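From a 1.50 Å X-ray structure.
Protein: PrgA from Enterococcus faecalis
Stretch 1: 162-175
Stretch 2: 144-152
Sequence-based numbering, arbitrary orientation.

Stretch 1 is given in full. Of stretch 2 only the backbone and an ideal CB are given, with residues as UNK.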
# COMPACT_ATOMS: atom_id res chain seq x y z
N THR A 162 -12.29 -5.87 6.27
CA THR A 162 -12.22 -4.40 6.38
C THR A 162 -10.82 -3.90 6.04
O THR A 162 -10.75 -2.92 5.32
CB THR A 162 -12.64 -3.92 7.77
OG1 THR A 162 -14.00 -4.30 7.83
CG2 THR A 162 -12.46 -2.43 7.95
N LEU A 163 -9.78 -4.51 6.58
CA LEU A 163 -8.41 -4.08 6.22
C LEU A 163 -8.18 -4.22 4.71
O LEU A 163 -7.59 -3.32 4.11
CB LEU A 163 -7.37 -4.88 6.98
CG LEU A 163 -7.34 -4.66 8.49
CD1 LEU A 163 -6.44 -5.71 9.16
CD2 LEU A 163 -6.92 -3.23 8.80
N GLN A 164 -8.61 -5.32 4.07
CA GLN A 164 -8.32 -5.51 2.62
C GLN A 164 -9.13 -4.48 1.83
O GLN A 164 -8.63 -3.95 0.83
CB GLN A 164 -8.64 -6.94 2.16
CG GLN A 164 -7.66 -7.95 2.73
CD GLN A 164 -7.79 -9.35 2.17
OE1 GLN A 164 -8.71 -9.67 1.42
NE2 GLN A 164 -6.74 -10.12 2.40
N GLU A 165 -10.35 -4.21 2.28
CA GLU A 165 -11.23 -3.22 1.61
C GLU A 165 -10.57 -1.84 1.72
O GLU A 165 -10.52 -1.12 0.71
CB GLU A 165 -12.62 -3.26 2.25
CG GLU A 165 -13.67 -2.32 1.63
CD GLU A 165 -14.99 -2.48 2.38
OE1 GLU A 165 -14.94 -2.46 3.66
OE2 GLU A 165 -16.07 -2.67 1.73
N SER A 166 -10.10 -1.47 2.90
CA SER A 166 -9.49 -0.15 3.15
C SER A 166 -8.22 0.02 2.32
O SER A 166 -7.96 1.10 1.80
CB SER A 166 -9.20 -0.05 4.64
OG SER A 166 -10.41 -0.03 5.40
N ILE A 167 -7.40 -1.01 2.29
CA ILE A 167 -6.13 -0.95 1.54
C ILE A 167 -6.42 -0.75 0.06
O ILE A 167 -5.75 0.11 -0.57
CB ILE A 167 -5.23 -2.16 1.84
CG1 ILE A 167 -4.69 -2.08 3.27
CG2 ILE A 167 -4.16 -2.27 0.77
CD1 ILE A 167 -4.09 -3.35 3.74
N ARG A 168 -7.37 -1.48 -0.50
CA ARG A 168 -7.61 -1.28 -1.94
C ARG A 168 -8.13 0.14 -2.16
O ARG A 168 -7.75 0.75 -3.15
CB ARG A 168 -8.57 -2.33 -2.48
CG ARG A 168 -8.69 -2.26 -4.00
CD ARG A 168 -9.78 -3.21 -4.47
NE ARG A 168 -9.87 -3.28 -5.92
CZ ARG A 168 -10.60 -2.50 -6.71
NH1 ARG A 168 -11.37 -1.57 -6.22
NH2 ARG A 168 -10.60 -2.69 -8.02
N LYS A 169 -9.02 0.65 -1.33
CA LYS A 169 -9.62 2.00 -1.48
C LYS A 169 -8.49 3.02 -1.39
O LYS A 169 -8.46 3.97 -2.17
CB LYS A 169 -10.69 2.26 -0.41
CG LYS A 169 -11.45 3.56 -0.66
CD LYS A 169 -12.62 3.69 0.28
CE LYS A 169 -13.10 5.13 0.38
NZ LYS A 169 -13.99 5.32 1.57
N MET A 170 -7.59 2.83 -0.43
CA MET A 170 -6.41 3.71 -0.28
C MET A 170 -5.56 3.72 -1.55
O MET A 170 -5.20 4.80 -2.04
CB MET A 170 -5.57 3.28 0.94
CG MET A 170 -4.32 4.07 1.09
SD MET A 170 -3.31 3.35 2.41
CE MET A 170 -4.43 2.09 2.99
N LEU A 171 -5.27 2.56 -2.13
CA LEU A 171 -4.46 2.55 -3.37
C LEU A 171 -5.22 3.23 -4.50
O LEU A 171 -4.59 3.95 -5.26
CB LEU A 171 -4.10 1.10 -3.75
CG LEU A 171 -3.13 0.39 -2.80
CD1 LEU A 171 -3.00 -1.09 -3.15
CD2 LEU A 171 -1.78 1.09 -2.79
N VAL A 172 -6.52 2.98 -4.62
CA VAL A 172 -7.35 3.59 -5.70
C VAL A 172 -7.26 5.10 -5.55
O VAL A 172 -7.10 5.80 -6.56
CB VAL A 172 -8.78 3.05 -5.66
CG1 VAL A 172 -9.77 3.87 -6.43
CG2 VAL A 172 -8.82 1.59 -6.08
N ASN A 173 -7.38 5.57 -4.33
CA ASN A 173 -7.40 7.03 -4.08
C ASN A 173 -6.03 7.64 -4.36
O ASN A 173 -6.01 8.79 -4.88
CB ASN A 173 -7.88 7.32 -2.66
CG ASN A 173 -9.38 7.19 -2.51
OD1 ASN A 173 -10.13 7.12 -3.50
ND2 ASN A 173 -9.81 7.17 -1.25
N MET A 174 -4.96 6.92 -4.08
CA MET A 174 -3.62 7.44 -4.31
C MET A 174 -3.28 7.39 -5.81
O MET A 174 -2.63 8.30 -6.28
CB MET A 174 -2.59 6.67 -3.51
CG MET A 174 -2.68 7.02 -2.03
SD MET A 174 -1.49 6.05 -1.05
CE MET A 174 -1.65 6.90 0.51
N LEU A 175 -3.74 6.36 -6.52
CA LEU A 175 -3.44 6.27 -7.98
C LEU A 175 -4.32 7.22 -8.79
O LEU A 175 -3.83 7.67 -9.84
CB LEU A 175 -3.66 4.83 -8.44
CG LEU A 175 -2.73 3.82 -7.82
CD1 LEU A 175 -3.19 2.41 -8.16
CD2 LEU A 175 -1.32 4.00 -8.29
N UNK A 144 7.41 6.45 3.29
CA UNK A 144 6.02 6.15 3.68
C UNK A 144 4.97 6.82 2.80
O UNK A 144 5.05 8.04 2.52
CB UNK A 144 5.79 6.58 5.13
N UNK A 145 3.95 6.06 2.42
CA UNK A 145 2.63 6.55 1.95
C UNK A 145 1.64 6.17 3.05
O UNK A 145 1.51 5.02 3.38
CB UNK A 145 2.23 5.95 0.60
N UNK A 146 0.97 7.17 3.61
CA UNK A 146 0.15 6.98 4.81
C UNK A 146 -1.32 7.18 4.47
O UNK A 146 -1.66 8.18 3.88
CB UNK A 146 0.58 7.94 5.92
N UNK A 147 -2.14 6.23 4.86
CA UNK A 147 -3.60 6.34 4.75
C UNK A 147 -4.25 6.47 6.09
O UNK A 147 -4.18 5.54 6.85
CB UNK A 147 -4.18 5.13 4.02
N UNK A 148 -4.89 7.60 6.39
CA UNK A 148 -5.53 7.76 7.69
C UNK A 148 -7.02 7.90 7.54
O UNK A 148 -7.37 8.36 6.50
CB UNK A 148 -4.96 8.97 8.43
N UNK A 149 -7.77 7.28 8.43
CA UNK A 149 -9.23 7.44 8.53
C UNK A 149 -9.97 6.53 7.56
O UNK A 149 -11.14 6.83 7.24
CB UNK A 149 -9.62 8.90 8.27
N UNK A 150 -9.34 5.43 7.16
CA UNK A 150 -9.96 4.46 6.24
C UNK A 150 -10.67 3.37 7.04
O UNK A 150 -11.46 2.64 6.42
CB UNK A 150 -8.91 3.84 5.31
N UNK A 151 -10.41 3.24 8.33
CA UNK A 151 -10.99 2.17 9.19
C UNK A 151 -11.01 2.62 10.67
O UNK A 151 -10.57 3.72 10.95
CB UNK A 151 -10.19 0.87 9.05
N UNK A 152 -11.65 1.84 11.54
CA UNK A 152 -11.78 2.11 13.00
C UNK A 152 -11.38 0.86 13.79
O UNK A 152 -11.65 -0.20 13.28
CB UNK A 152 -13.21 2.52 13.36

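Stretch 1 is one continuous helix, and the strand 144-148 passes it at 119° between N-to-C directions, with a closest axis approach of 9.6 Å. Position 144 has extended backbone angles (phi/psi -114/136), and its ideal CB finds nothing of the helix within 5.5 Å. The helix therefore sets no preference; many residues would suit. The deposited residue is Glu 144, whose carboxylate oxygens are hydrogen-bonded elsewhere in the structure.

At 145 the CA-to-CB bond points toward the helix, and the ideal CB lies 4.0 Å from CE of Met 174. A methyl group that close offers packing but no polar partner, so small or medium side chains would fit, apolar or with an aliphatic first carbon. The residue is Asn 145: its CB lies 4.1 Å from CE of Met 174, while ND2 finds its hydrogen bond elsewhere.

The bond at 146 points away, which leaves the choice free as far as the helix is concerned. It is Leu 146, and its contact with the helix is made by the backbone, with O 3.6 Å from CE of Met 174.

Position 147 is the most restrictive. Its CB direction is toward the helix, and the ideal CB would sit 2.6 Å from SD of Met 170, a clash. Since phi/psi of -110/115 is ordinary for residues other than proline, it is this steric conflict, with Met 170 as it stands, that calls for glycine. Gly 147 is found, and its CA packs 3.8 Å from SD of Met 170.

At 148 the direction is away, with no helix atom near the ideal CB, so contact does not explain Gly 148. Position 149 is out of reach, but its phi/psi of 84/25 favours glycine by itself, and Gly 149 is present.

Position 150 faces the helix, with the ideal CB 4.0 Å from CB of Ser 166. Beyond it lie the backbone of Lys 169, the CB of Met 170 and the amide of Asn 173, which favours a long, flat aromatic side chain: Phe or Trp could pack there, and a polar tip as far out as that of Tyr could also meet the amide. Tyr 150 has 123 Å² covered by the helix, the largest such area in either stretch. CB of Met 170 lies over one ring face, 4.1 Å from the centroid and 15° off the normal, a CH-pi contact. Near the ring plane, ND2 of Asn 173 donates to OH of Tyr 150 at 3.0 Å with an N-H...acceptor angle of 170°.

The bond at 151 also points toward the helix; the ideal CB is 3.8 Å from OG of Ser 166 and 4.2 Å from CG2 of Thr 162, with CD2 of Leu 163 at 5.3 Å. That leucine methyl suits an aromatic or a large aliphatic group. Tyr 151 places one ring face against CD2 of Leu 163, 4.2 Å from the centroid and 13° off the normal, and its OH is hydrogen-bonded elsewhere.

Position 152 points away and tolerates polar or charged residues. Glu 152 makes no contact with the helix.

Stretch 2, residues 144-152: ENLGGGYYE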
# COMPACT_ATOMS: atom_id res chain seq x y z
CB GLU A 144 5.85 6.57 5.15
CG GLU A 144 4.43 6.43 5.66
CD GLU A 144 4.34 6.81 7.14
OE1 GLU A 144 4.15 7.99 7.42
OE2 GLU A 144 4.56 5.88 7.93
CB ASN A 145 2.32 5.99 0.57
CG ASN A 145 3.21 6.60 -0.49
OD1 ASN A 145 3.00 7.75 -0.89
ND2 ASN A 145 4.21 5.85 -0.94
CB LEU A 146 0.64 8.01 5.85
CG LEU A 146 0.06 8.01 7.23
CD1 LEU A 146 0.33 6.70 7.95
CD2 LEU A 146 0.63 9.19 8.00
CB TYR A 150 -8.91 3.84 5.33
CG TYR A 150 -8.54 4.71 4.18
CD1 TYR A 150 -7.53 5.65 4.28
CD2 TYR A 150 -9.18 4.59 2.95
CE1 TYR A 150 -7.23 6.48 3.22
CE2 TYR A 150 -8.85 5.38 1.88
CZ TYR A 150 -7.87 6.33 2.00
OH TYR A 150 -7.69 7.08 0.87
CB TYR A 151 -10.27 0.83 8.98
CG TYR A 151 -8.88 0.76 9.56
CD1 TYR A 151 -7.79 1.32 8.92
CD2 TYR A 151 -8.62 0.07 10.72
CE1 TYR A 151 -6.50 1.29 9.45
CE2 TYR A 151 -7.35 -0.00 11.26
CZ TYR A 151 -6.27 0.60 10.62
OH TYR A 151 -5.00 0.56 11.16
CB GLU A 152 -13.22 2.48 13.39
CG GLU A 152 -13.70 3.80 12.80
CD GLU A 152 -14.16 3.72 11.35
OE1 GLU A 152 -13.64 4.50 10.51
OE2 GLU A 152 -15.03 2.91 11.07
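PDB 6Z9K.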